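Local coordinates for protein cytochrome cL (Hyphomicrobium denitrificans, PDB 2D0W) that carries electrons through a heme in the periplasm and probably serves as the electron acceptor of methanol dehydrogenase in methanol oxidation, at residues 41-46 / 122-127. Sequence-based numbering, arbitrary orientation.
Sequences YVEVAG and IRHIQK
Glu43 and His124 form a His-carboxylate hydrogen bond that ties a type II beta turn, Tyr41 to Val44, to helix 112-124 in this cytochrome c. The turn lies in the loop between helices 28-36 and 48-58, and Val44 N closes it on Tyr41 O at 3.0 Å. The polar part of the contact is one bond. His124 ND1 donates to Glu43 OE2 at 3.0 Å, with an N-H...O angle of 162°. The acceptor lies almost in the ring plane and offers its syn lone pair. Carboxylate and ring are nearly coplanar, 9° apart, and the bond helps to fix how the ring is turned. The Glu43 chain bends at chi2 (-48°), which brings the carboxylate round to the ring edge. Phe147 meets the same ring with its plane steeply inclined. A leucine in place of Glu43 would probably leave ND1 without this acceptor and the imidazole freer to turn. The apolar part is smaller. The Arg123 guanidinium turns from the loop: NE makes a salt bridge with Asp88 and NH1 a hydrogen bond to Asn85 O. Ile122, on the same helix, touches the heme. The apolar approach comes down to Val42 CG2 against Arg123 CG, at 4.0 Å, the two side chains crossing at an oblique angle.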
loop_
_atom_site.group_PDB
_atom_site.type_symbol
_atom_site.label_atom_id
_atom_site.label_comp_id
_atom_site.label_asym_id
_atom_site.label_seq_id
_atom_site.Cartn_x
_atom_site.Cartn_y
_atom_site.Cartn_z
ATOM N N TYR A 41 6.291 2.504 -6.368
ATOM C CA TYR A 41 5.940 1.155 -6.812
ATOM C C TYR A 41 4.499 1.011 -7.256
ATOM O O TYR A 41 4.089 -0.055 -7.739
ATOM C CB TYR A 41 6.207 0.133 -5.707
ATOM C CG TYR A 41 7.656 -0.111 -5.357
ATOM C CD1 TYR A 41 8.681 0.041 -6.316
ATOM C CD2 TYR A 41 8.001 -0.514 -4.094
ATOM C CE1 TYR A 41 10.010 -0.224 -5.996
ATOM C CE2 TYR A 41 9.341 -0.781 -3.754
ATOM C CZ TYR A 41 10.342 -0.645 -4.721
ATOM O OH TYR A 41 11.661 -0.904 -4.384
ATOM N N VAL A 42 3.698 2.037 -7.039
ATOM C CA VAL A 42 2.263 1.963 -7.368
ATOM C C VAL A 42 2.104 1.677 -8.857
ATOM O O VAL A 42 2.748 2.321 -9.705
ATOM C CB VAL A 42 1.508 3.239 -6.861
ATOM C CG1 VAL A 42 0.108 3.410 -7.445
ATOM C CG2 VAL A 42 1.344 3.193 -5.319
ATOM N N GLU A 43 1.298 0.665 -9.155
ATOM C CA GLU A 43 1.031 0.232 -10.528
ATOM C C GLU A 43 2.266 -0.237 -11.337
ATOM O O GLU A 43 2.229 -0.269 -12.579
ATOM C CB GLU A 43 0.166 1.279 -11.280
ATOM C CG GLU A 43 -1.326 1.260 -10.925
ATOM C CD GLU A 43 -1.931 -0.148 -10.953
ATOM O OE1 GLU A 43 -2.210 -0.677 -12.054
ATOM O OE2 GLU A 43 -2.137 -0.740 -9.862
ATOM N N VAL A 44 3.359 -0.561 -10.642
ATOM C CA VAL A 44 4.485 -1.264 -11.275
ATOM C C VAL A 44 4.173 -2.748 -11.130
ATOM O O VAL A 44 4.279 -3.309 -10.015
ATOM C CB VAL A 44 5.869 -0.937 -10.614
ATOM C CG1 VAL A 44 7.013 -1.685 -11.317
ATOM C CG2 VAL A 44 6.145 0.555 -10.553
ATOM N N ALA A 45 3.776 -3.394 -12.231
ATOM C CA ALA A 45 3.352 -4.797 -12.166
ATOM C C ALA A 45 4.382 -5.669 -11.455
ATOM O O ALA A 45 4.007 -6.587 -10.740
ATOM C CB ALA A 45 3.028 -5.362 -13.547
ATOM N N GLY A 46 5.668 -5.331 -11.596
ATOM C CA GLY A 46 6.750 -6.192 -11.111
ATOM C C GLY A 46 6.775 -6.287 -9.587
ATOM O O GLY A 46 7.217 -7.281 -9.026
ATOM N N ILE A 122 -2.306 -2.959 -2.313
ATOM C CA ILE A 122 -3.566 -2.374 -1.873
ATOM C C ILE A 122 -4.195 -1.467 -2.939
ATOM O O ILE A 122 -5.397 -1.529 -3.177
ATOM C CB ILE A 122 -3.431 -1.632 -0.486
ATOM C CG1 ILE A 122 -3.054 -2.642 0.616
ATOM C CG2 ILE A 122 -4.722 -0.821 -0.176
ATOM C CD1 ILE A 122 -2.559 -1.945 1.923
ATOM N N ARG A 123 -3.396 -0.630 -3.592
ATOM C CA ARG A 123 -3.924 0.199 -4.696
ATOM C C ARG A 123 -4.410 -0.672 -5.845
ATOM O O ARG A 123 -5.444 -0.362 -6.483
ATOM C CB ARG A 123 -2.889 1.209 -5.210
ATOM C CG ARG A 123 -2.342 2.191 -4.103
ATOM C CD ARG A 123 -3.507 2.793 -3.362
ATOM N NE ARG A 123 -3.025 3.894 -2.547
ATOM C CZ ARG A 123 -3.716 4.514 -1.602
ATOM N NH1 ARG A 123 -4.934 4.145 -1.308
ATOM N NH2 ARG A 123 -3.145 5.512 -0.946
ATOM N N HIS A 124 -3.660 -1.733 -6.135
ATOM C CA HIS A 124 -3.982 -2.605 -7.319
ATOM C C HIS A 124 -5.332 -3.367 -7.261
ATOM O O HIS A 124 -5.938 -3.658 -8.308
ATOM C CB HIS A 124 -2.859 -3.623 -7.579
ATOM C CG HIS A 124 -2.985 -4.321 -8.907
ATOM N ND1 HIS A 124 -2.725 -3.694 -10.111
ATOM C CD2 HIS A 124 -3.327 -5.592 -9.212
ATOM C CE1 HIS A 124 -2.924 -4.554 -11.102
ATOM N NE2 HIS A 124 -3.302 -5.708 -10.580
ATOM N N ILE A 125 -5.739 -3.727 -6.042
ATOM C CA ILE A 125 -6.979 -4.476 -5.768
ATOM C C ILE A 125 -8.277 -3.656 -5.748
ATOM O O ILE A 125 -9.372 -4.236 -5.639
ATOM C CB ILE A 125 -6.863 -5.368 -4.445
ATOM C CG1 ILE A 125 -6.574 -4.548 -3.172
ATOM C CG2 ILE A 125 -5.825 -6.517 -4.621
ATOM C CD1 ILE A 125 -6.292 -5.441 -1.924
ATOM N N GLN A 126 -8.136 -2.325 -5.875
ATOM C CA GLN A 126 -9.235 -1.382 -6.092
ATOM C C GLN A 126 -10.132 -1.834 -7.238
ATOM O O GLN A 126 -9.666 -2.235 -8.277
ATOM C CB GLN A 126 -8.684 0.010 -6.414
ATOM C CG GLN A 126 -9.739 1.108 -6.532
ATOM C CD GLN A 126 -10.583 1.277 -5.262
ATOM O OE1 GLN A 126 -11.767 1.621 -5.341
ATOM N NE2 GLN A 126 -9.979 1.062 -4.098
ATOM N N LYS A 127 -11.435 -1.792 -7.005
ATOM C CA LYS A 127 -12.398 -2.281 -7.979
ATOM C C LYS A 127 -13.534 -1.274 -8.222
ATOM O O LYS A 127 -14.422 -1.546 -9.016
ATOM C CB LYS A 127 -12.925 -3.675 -7.548
ATOM C CG LYS A 127 -13.527 -3.779 -6.131
ATOM C CD LYS A 127 -14.974 -3.241 -6.052
ATOM C CE LYS A 127 -15.404 -2.981 -4.610
ATOM N NZ LYS A 127 -16.653 -2.150 -4.405
#